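PDB 3FJV: uncharacterized novel protein from Burkholderia pseudomallei K96243, which is a DUF3501 family protein of unknown function that combines helices with an antiparallel beta sheet and is found here in a two-chain assembly. Local coordinates for residues H40-E46 and A89-Y95; K31-V35 and D184-L189. All blocks are in the same frame, centred on the assembly; numbering follows the deposited sequence.

Contact 1. Residues H40-E46 and A89-Y95; sequences HLRLLFE and ATLQIEY
This contact is an antiparallel strand pair inside the sheet of the chain, strand 41-45 lying between strands 34-37 and 86-93. The segment axes run 163° apart in direction and approach to 4.5 Å. Arg42-Gln92 and Leu44-Thr90 are hydrogen-bonded pairs sharing one face, with all four N-O distances (Arg42 N to Gln92 O, Gln92 N to Arg42 O, Leu44 N to Thr90 O, Thr90 N to Leu44 O) at 2.9 Å; Leu41-Ile93, Leu43-Leu91 and Phe45-Ala89 are non-hydrogen-bonded, and their side chains make the buried apolar face. There Leu41 CG meets Leu91 CD1 at 3.7 Å, and Ala89 CB makes a CH-pi contact over the Phe45 ring, 4.1 Å from its centroid. Thr90 OG1 donates to Glu46 OE2 at 2.6 Å. Beyond the strands, Glu94 N bonds His40 O at 2.9 Å; the His40 ring, chi1 m, donates from ND1 to Glu94 O (3.2 Å) and forms an offset stack with Tyr95, centroids 4.1 Å apart. Neighbours in the eight-stranded antiparallel sheet, these strands are separated in sequence by a mainly helical insertion.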
ATOM      1  N   HIS A  40       0.322  16.918   2.976  1.00 21.58           N
ATOM      2  CA  HIS A  40       0.102  15.476   2.951  1.00 19.96           C
ATOM      3  C   HIS A  40       0.989  14.663   1.987  1.00 21.78           C
ATOM      4  O   HIS A  40       0.900  13.429   1.997  1.00 22.86           O
ATOM      5  CB  HIS A  40      -1.355  15.208   2.622  1.00 23.62           C
ATOM      6  CG  HIS A  40      -2.293  15.865   3.575  1.00 31.40           C
ATOM      7  ND1 HIS A  40      -2.608  15.317   4.797  1.00 28.86           N
ATOM      8  CD2 HIS A  40      -2.923  17.059   3.516  1.00 36.31           C
ATOM      9  CE1 HIS A  40      -3.409  16.142   5.447  1.00 23.75           C
ATOM     10  NE2 HIS A  40      -3.627  17.197   4.684  1.00 35.12           N
ATOM     11  N   LEU A  41       1.815  15.329   1.176  1.00 22.51           N
ATOM     12  CA  LEU A  41       2.771  14.654   0.289  1.00 20.62           C
ATOM     13  C   LEU A  41       4.215  14.896   0.737  1.00 22.23           C
ATOM     14  O   LEU A  41       4.619  16.045   1.011  1.00 18.78           O
ATOM     15  CB  LEU A  41       2.642  15.118  -1.153  1.00 21.00           C
ATOM     16  CG  LEU A  41       1.716  14.233  -2.010  1.00 21.91           C
ATOM     17  CD1 LEU A  41       0.366  14.079  -1.350  1.00 33.05           C
ATOM     18  CD2 LEU A  41       1.599  14.890  -3.371  1.00 24.00           C
ATOM     19  N   ARG A  42       5.003  13.825   0.729  1.00 16.98           N
ATOM     20  CA  ARG A  42       6.434  13.891   1.078  1.00 20.90           C
ATOM     21  C   ARG A  42       7.252  13.179  -0.006  1.00 17.84           C
ATOM     22  O   ARG A  42       6.877  12.091  -0.407  1.00 19.00           O
ATOM     23  CB  ARG A  42       6.645  13.185   2.423  1.00 18.95           C
ATOM     24  CG  ARG A  42       5.881  13.771   3.598  1.00 37.54           C
ATOM     25  CD  ARG A  42       6.323  15.196   3.911  1.00 49.24           C
ATOM     26  NE  ARG A  42       5.542  15.829   4.984  1.00 54.06           N
ATOM     27  CZ  ARG A  42       4.501  16.657   4.820  1.00 55.06           C
ATOM     28  NH1 ARG A  42       4.047  17.001   3.612  1.00 49.29           N
ATOM     29  NH2 ARG A  42       3.902  17.158   5.893  1.00 60.17           N
ATOM     30  N   LEU A  43       8.319  13.793  -0.510  1.00 17.69           N
ATOM     31  CA  LEU A  43       9.201  13.148  -1.486  1.00 19.35           C
ATOM     32  C   LEU A  43      10.579  12.974  -0.846  1.00 18.84           C
ATOM     33  O   LEU A  43      11.095  13.887  -0.225  1.00 21.02           O
ATOM     34  CB  LEU A  43       9.446  14.020  -2.746  1.00 20.15           C
ATOM     35  CG  LEU A  43       8.527  14.071  -3.956  1.00 27.57           C
ATOM     36  CD1 LEU A  43       9.159  14.980  -4.973  1.00 27.65           C
ATOM     37  CD2 LEU A  43       8.312  12.697  -4.547  1.00 30.78           C
ATOM     38  N   LEU A  44      11.163  11.793  -1.017  1.00 16.26           N
ATOM     39  CA  LEU A  44      12.546  11.548  -0.661  1.00 17.13           C
ATOM     40  C   LEU A  44      13.282  11.247  -1.924  1.00 17.00           C
ATOM     41  O   LEU A  44      13.011  10.226  -2.581  1.00 17.30           O
ATOM     42  CB  LEU A  44      12.711  10.411   0.338  1.00 18.82           C
ATOM     43  CG  LEU A  44      14.172  10.185   0.828  1.00 16.68           C
ATOM     44  CD1 LEU A  44      14.592  11.294   1.779  1.00 18.89           C
ATOM     45  CD2 LEU A  44      14.240   8.794   1.489  1.00 15.33           C
ATOM     46  N   PHE A  45      14.223  12.132  -2.274  1.00 13.86           N
ATOM     47  CA  PHE A  45      15.102  11.876  -3.405  1.00 14.59           C
ATOM     48  C   PHE A  45      16.138  10.836  -3.017  1.00 14.40           C
ATOM     49  O   PHE A  45      16.862  10.997  -2.025  1.00 14.92           O
ATOM     50  CB  PHE A  45      15.724  13.166  -3.909  1.00 15.44           C
ATOM     51  CG  PHE A  45      14.752  14.007  -4.626  1.00 13.02           C
ATOM     52  CD1 PHE A  45      14.538  13.796  -5.988  1.00 10.85           C
ATOM     53  CD2 PHE A  45      13.957  14.939  -3.939  1.00 17.64           C
ATOM     54  CE1 PHE A  45      13.611  14.563  -6.702  1.00 16.80           C
ATOM     55  CE2 PHE A  45      13.017  15.709  -4.605  1.00 16.36           C
ATOM     56  CZ  PHE A  45      12.806  15.504  -6.020  1.00 21.06           C
ATOM     57  N   GLU A  46      16.168   9.749  -3.768  1.00 12.24           N
ATOM     58  CA  GLU A  46      16.936   8.560  -3.398  1.00 12.78           C
ATOM     59  C   GLU A  46      18.364   8.571  -3.935  1.00 15.95           C
ATOM     60  O   GLU A  46      18.627   9.000  -5.080  1.00 15.66           O
ATOM     61  CB  GLU A  46      16.201   7.287  -3.821  1.00 14.68           C
ATOM     62  CG  GLU A  46      14.789   7.180  -3.294  1.00 15.73           C
ATOM     63  CD  GLU A  46      14.654   6.620  -1.850  1.00 19.69           C
ATOM     64  OE1 GLU A  46      15.697   6.301  -1.223  1.00 14.17           O
ATOM     65  OE2 GLU A  46      13.487   6.408  -1.403  1.00 17.57           O
ATOM     66  N   ALA A  89      12.737   9.393  -6.756  1.00 16.33           N
ATOM     67  CA  ALA A  89      12.124   9.764  -5.475  1.00 14.98           C
ATOM     68  C   ALA A  89      11.007   8.781  -5.058  1.00 14.58           C
ATOM     69  O   ALA A  89      10.348   8.147  -5.888  1.00 13.99           O
ATOM     70  CB  ALA A  89      11.613  11.240  -5.473  1.00 11.67           C
ATOM     71  N   THR A  90      10.917   8.546  -3.765  1.00 15.63           N
ATOM     72  CA  THR A  90       9.803   7.860  -3.158  1.00 16.77           C
ATOM     73  C   THR A  90       8.832   8.951  -2.699  1.00 16.91           C
ATOM     74  O   THR A  90       9.205   9.872  -1.951  1.00 16.84           O
ATOM     75  CB  THR A  90      10.261   6.981  -1.950  1.00 18.32           C
ATOM     76  OG1 THR A  90      11.164   5.966  -2.425  1.00 15.50           O
ATOM     77  CG2 THR A  90       9.037   6.326  -1.298  1.00 16.67           C
ATOM     78  N   LEU A  91       7.602   8.849  -3.186  1.00 18.05           N
ATOM     79  CA  LEU A  91       6.511   9.732  -2.799  1.00 18.92           C
ATOM     80  C   LEU A  91       5.654   8.994  -1.771  1.00 19.63           C
ATOM     81  O   LEU A  91       5.228   7.854  -2.001  1.00 16.24           O
ATOM     82  CB  LEU A  91       5.634  10.108  -3.996  1.00 17.43           C
ATOM     83  CG  LEU A  91       4.364  10.970  -3.772  1.00 20.29           C
ATOM     84  CD1 LEU A  91       4.618  12.413  -3.403  1.00 16.33           C
ATOM     85  CD2 LEU A  91       3.480  10.986  -5.043  1.00 17.11           C
ATOM     86  N   GLN A  92       5.370   9.674  -0.668  1.00 16.35           N
ATOM     87  CA  GLN A  92       4.485   9.120   0.357  1.00 18.02           C
ATOM     88  C   GLN A  92       3.349  10.082   0.580  1.00 20.67           C
ATOM     89  O   GLN A  92       3.552  11.282   0.639  1.00 20.23           O
ATOM     90  CB  GLN A  92       5.225   8.842   1.661  1.00 19.34           C
ATOM     91  CG  GLN A  92       6.240   7.692   1.510  1.00 22.93           C
ATOM     92  CD  GLN A  92       6.640   7.077   2.836  1.00 26.58           C
ATOM     93  OE1 GLN A  92       5.784   6.507   3.551  1.00 28.04           O
ATOM     94  NE2 GLN A  92       7.933   7.143   3.163  1.00 25.13           N
ATOM     95  N   ILE A  93       2.146   9.531   0.665  1.00 20.28           N
ATOM     96  CA  ILE A  93       0.916  10.273   0.927  1.00 22.04           C
ATOM     97  C   ILE A  93       0.556   9.890   2.351  1.00 25.72           C
ATOM     98  O   ILE A  93       0.403   8.694   2.631  1.00 25.68           O
ATOM     99  CB  ILE A  93      -0.192   9.815  -0.053  1.00 20.20           C
ATOM    100  CG1 ILE A  93       0.244  10.063  -1.496  1.00 22.61           C
ATOM    101  CG2 ILE A  93      -1.525  10.570   0.193  1.00 20.60           C
ATOM    102  CD1 ILE A  93      -0.557   9.225  -2.519  1.00 27.14           C
ATOM    103  N   GLU A  94       0.448  10.874   3.242  1.00 29.16           N
ATOM    104  CA  GLU A  94       0.217  10.613   4.653  1.00 34.52           C
ATOM    105  C   GLU A  94      -1.027  11.318   5.188  1.00 34.90           C
ATOM    106  O   GLU A  94      -1.137  12.540   5.096  1.00 31.50           O
ATOM    107  CB  GLU A  94       1.455  11.045   5.436  1.00 37.78           C
ATOM    108  CG  GLU A  94       2.691  10.193   5.056  1.00 47.70           C
ATOM    109  CD  GLU A  94       4.021  10.789   5.510  1.00 56.85           C
ATOM    110  OE1 GLU A  94       4.070  11.982   5.921  1.00 63.57           O
ATOM    111  OE2 GLU A  94       5.023  10.044   5.448  1.00 54.89           O
ATOM    112  N   TYR A  95      -1.962  10.545   5.747  1.00 39.31           N
ATOM    113  CA  TYR A  95      -3.169  11.114   6.362  1.00 41.67           C
ATOM    114  C   TYR A  95      -3.354  10.596   7.789  1.00 46.87           C
ATOM    115  O   TYR A  95      -2.887   9.510   8.129  1.00 48.40           O
ATOM    116  CB  TYR A  95      -4.414  10.858   5.486  1.00 41.49           C
ATOM    117  CG  TYR A  95      -4.517  11.852   4.342  1.00 37.82           C
ATOM    118  CD1 TYR A  95      -3.800  11.646   3.186  1.00 29.66           C
ATOM    119  CD2 TYR A  95      -5.302  13.009   4.434  1.00 38.91           C
ATOM    120  CE1 TYR A  95      -3.872  12.512   2.136  1.00 30.76           C
ATOM    121  CE2 TYR A  95      -5.362  13.909   3.377  1.00 35.27           C
ATOM    122  CZ  TYR A  95      -4.624  13.639   2.232  1.00 29.36           C
ATOM    123  OH  TYR A  95      -4.587  14.470   1.160  1.00 24.42           O
TER

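Contact 2. Residues K31-V35 and D184-L189; sequences KRRAV and DVAASL
Arg32 lays one face of its guanidinium over Ser188 CB, with NH2 3.9 Å from that carbon, and so lies along the first turn and a half of helix 183-190. Its side chain (chi1 m, chi2 t, chi3 p) brings Arg32 NE to 2.8 Å from Asp184 OD2 in a salt bridge, while Arg32 NH2 donates to Asp184 O at 3.1 Å. One arginine thus grips both the carboxylate and the backbone carbonyl of Asp184. Asp184 O also accepts the helical hydrogen bond from Ser188 N at 3.2 Å. A water donates to Lys31 O (2.8 Å) and to Asp184 OD2 (2.6 Å), adding a bridge at this edge.

Residues 31-33 link helix 12-30 to strand 34-37, and they come closest to helix 183-190 at Arg32 and Val185, whose CA atoms are 4.6 Å apart; Val185 CA makes a CA-H...O contact with Arg32 O at 3.5 Å. Although the CA-to-CB bond of Arg33 points away from the helix, three successive m rotamers (chi1 to chi3) fold the side chain back, so that Arg33 NH1 donates to Ser188 OG at 3.0 Å and Leu189 CD1 sits over a face of the guanidinium, 3.9 Å from Arg33 CZ. Arg33 NH2 also forms a salt bridge with Asp192. The apolar part of the contact is small: Val35 CG2 touches Val185 CG1 at 4.0 Å, and Leu189 continues onto Phe45 and Leu165. The last helix thus packs beside the entry to strand 34-37, an outermost strand of the sheet within this chain, through arginine-mediated polar contacts and a small apolar patch.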
ATOM      1  N   LYS A  31      18.164  14.925   5.513  1.00 14.73           N
ATOM      2  CA  LYS A  31      17.929  16.363   5.543  1.00 15.68           C
ATOM      3  C   LYS A  31      18.330  17.039   4.268  1.00 17.45           C
ATOM      4  O   LYS A  31      17.807  18.116   3.953  1.00 18.19           O
ATOM      5  CB  LYS A  31      18.643  17.027   6.780  1.00 16.85           C
ATOM      6  CG  LYS A  31      17.952  16.556   8.045  1.00 21.74           C
ATOM      7  CD  LYS A  31      18.600  17.021   9.339  1.00 33.97           C
ATOM      8  CE  LYS A  31      17.912  16.345  10.530  1.00 47.62           C
ATOM      9  NZ  LYS A  31      18.637  16.499  11.855  1.00 51.89           N
ATOM     10  N   ARG A  32      19.253  16.445   3.498  1.00 15.31           N
ATOM     11  CA  ARG A  32      19.587  17.007   2.183  1.00 14.16           C
ATOM     12  C   ARG A  32      18.796  16.436   1.014  1.00 16.17           C
ATOM     13  O   ARG A  32      19.088  16.754  -0.138  1.00 14.30           O
ATOM     14  CB  ARG A  32      21.071  16.737   1.916  1.00 13.96           C
ATOM     15  CG  ARG A  32      21.941  17.314   3.042  1.00 24.06           C
ATOM     16  CD  ARG A  32      23.366  17.617   2.582  1.00 22.63           C
ATOM     17  NE  ARG A  32      23.394  18.620   1.519  1.00 24.49           N
ATOM     18  CZ  ARG A  32      24.291  18.651   0.535  1.00 25.72           C
ATOM     19  NH1 ARG A  32      25.262  17.717   0.446  1.00 23.43           N
ATOM     20  NH2 ARG A  32      24.220  19.612  -0.366  1.00 21.91           N
ATOM     21  N   ARG A  33      17.877  15.529   1.307  1.00 14.72           N
ATOM     22  CA  ARG A  33      17.187  14.744   0.245  1.00 13.63           C
ATOM     23  C   ARG A  33      15.662  14.864   0.289  1.00 16.83           C
ATOM     24  O   ARG A  33      14.976  14.484  -0.665  1.00 17.42           O
ATOM     25  CB  ARG A  33      17.585  13.268   0.398  1.00 14.41           C
ATOM     26  CG  ARG A  33      19.074  12.958   0.376  1.00 14.25           C
ATOM     27  CD  ARG A  33      19.755  13.390  -0.890  1.00 12.89           C
ATOM     28  NE  ARG A  33      19.199  12.689  -2.062  1.00 11.47           N
ATOM     29  CZ  ARG A  33      19.728  12.693  -3.277  1.00 13.62           C
ATOM     30  NH1 ARG A  33      20.761  13.473  -3.570  1.00 16.22           N
ATOM     31  NH2 ARG A  33      19.164  11.954  -4.229  1.00 12.78           N
ATOM     32  N   ALA A  34      15.094  15.362   1.392  1.00 18.14           N
ATOM     33  CA  ALA A  34      13.647  15.317   1.553  1.00 16.36           C
ATOM     34  C   ALA A  34      12.981  16.650   1.244  1.00 17.10           C
ATOM     35  O   ALA A  34      13.526  17.682   1.595  1.00 18.47           O
ATOM     36  CB  ALA A  34      13.288  14.891   2.947  1.00 23.37           C
ATOM     37  N   VAL A  35      11.827  16.601   0.565  1.00 17.91           N
ATOM     38  CA  VAL A  35      10.980  17.775   0.298  0.50 20.44           C
ATOM     39  C   VAL A  35       9.509  17.455   0.636  1.00 20.91           C
ATOM     40  O   VAL A  35       9.040  16.361   0.361  1.00 20.98           O
ATOM     41  CB  VAL A  35      11.029  18.197  -1.182  0.50 22.00           C
ATOM     42  CG1 VAL A  35      10.381  19.566  -1.341  0.50 20.48           C
ATOM     43  CG2 VAL A  35      12.488  18.179  -1.754  0.50 20.53           C
ATOM     44  N   ASP A 184      20.273  23.840  -0.519  1.00 18.48           N
ATOM     45  CA  ASP A 184      21.088  22.742  -0.073  1.00 18.57           C
ATOM     46  C   ASP A 184      20.547  21.392  -0.588  1.00 20.22           C
ATOM     47  O   ASP A 184      21.337  20.517  -0.941  1.00 17.62           O
ATOM     48  CB  ASP A 184      21.211  22.729   1.447  1.00 19.94           C
ATOM     49  CG  ASP A 184      22.183  21.682   1.922  1.00 23.55           C
ATOM     50  OD1 ASP A 184      23.431  21.864   1.809  1.00 30.48           O
ATOM     51  OD2 ASP A 184      21.693  20.655   2.410  1.00 27.32           O
ATOM     52  N   VAL A 185      19.218  21.231  -0.660  1.00 17.34           N
ATOM     53  CA  VAL A 185      18.652  20.012  -1.230  1.00 13.71           C
ATOM     54  C   VAL A 185      18.877  19.976  -2.740  1.00 15.88           C
ATOM     55  O   VAL A 185      19.332  18.962  -3.279  1.00 14.64           O
ATOM     56  CB  VAL A 185      17.138  19.844  -0.898  1.00 15.24           C
ATOM     57  CG1 VAL A 185      16.502  18.651  -1.716  1.00 14.04           C
ATOM     58  CG2 VAL A 185      16.877  19.762   0.661  1.00 15.97           C
ATOM     59  N   ALA A 186      18.593  21.066  -3.444  1.00 15.86           N
ATOM     60  CA  ALA A 186      18.876  21.082  -4.892  1.00 16.39           C
ATOM     61  C   ALA A 186      20.364  20.803  -5.220  1.00 16.82           C
ATOM     62  O   ALA A 186      20.674  20.163  -6.204  1.00 16.84           O
ATOM     63  CB  ALA A 186      18.404  22.449  -5.550  1.00 18.16           C
ATOM     64  N   ALA A 187      21.273  21.265  -4.376  1.00 15.01           N
ATOM     65  CA  ALA A 187      22.725  21.013  -4.572  1.00 16.18           C
ATOM     66  C   ALA A 187      23.044  19.511  -4.449  1.00 18.17           C
ATOM     67  O   ALA A 187      23.773  18.967  -5.262  1.00 17.50           O
ATOM     68  CB  ALA A 187      23.593  21.852  -3.596  1.00 16.60           C
ATOM     69  N   SER A 188      22.421  18.840  -3.496  1.00 17.09           N
ATOM     70  CA  SER A 188      22.594  17.421  -3.339  1.00 14.77           C
ATOM     71  C   SER A 188      22.064  16.642  -4.557  1.00 12.98           C
ATOM     72  O   SER A 188      22.730  15.720  -5.066  1.00 16.88           O
ATOM     73  CB  SER A 188      21.895  16.968  -2.064  1.00 13.42           C
ATOM     74  OG  SER A 188      22.009  15.575  -1.896  1.00 15.23           O
ATOM     75  N   LEU A 189      20.915  17.076  -5.062  1.00 16.11           N
ATOM     76  CA  LEU A 189      20.293  16.436  -6.217  1.00 14.41           C
ATOM     77  C   LEU A 189      21.166  16.600  -7.482  1.00 14.18           C
ATOM     78  O   LEU A 189      21.284  15.673  -8.322  1.00 16.88           O
ATOM     79  CB  LEU A 189      18.855  16.964  -6.433  1.00 14.89           C
ATOM     80  CG  LEU A 189      17.584  16.380  -5.762  1.00 22.61           C
ATOM     81  CD1 LEU A 189      17.802  15.942  -4.316  1.00 17.72           C
ATOM     82  CD2 LEU A 189      16.352  17.357  -5.854  1.00 13.69           C
TER
HETATM   83  O   HOH W   1      19.351  20.474   3.614  1.00 40.65           O

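Overall arrangement
The centres of contacts 1 and 2 lie about 14 Å apart, and both reach the same antiparallel sheet, where strands 34-37 and 41-45 are neighbours in sequence and in space. Along the chain the order is 31-35, 40-46, 89-95, 184-189, so contact 1 is nested within the much longer loop that contact 2 closes. They meet directly: Leu43 N lies 2.8 Å from Val35 O and Phe45 O 2.9 Å from Arg33 NE, both probable hydrogen bonds, while Phe45 CB packs on Leu189 CD1 at 3.5 Å. Contact 1 joins strands within the sheet; contact 2 brings the last helix back to strand 34-37, one of the two outermost strands of the sheet within this chain.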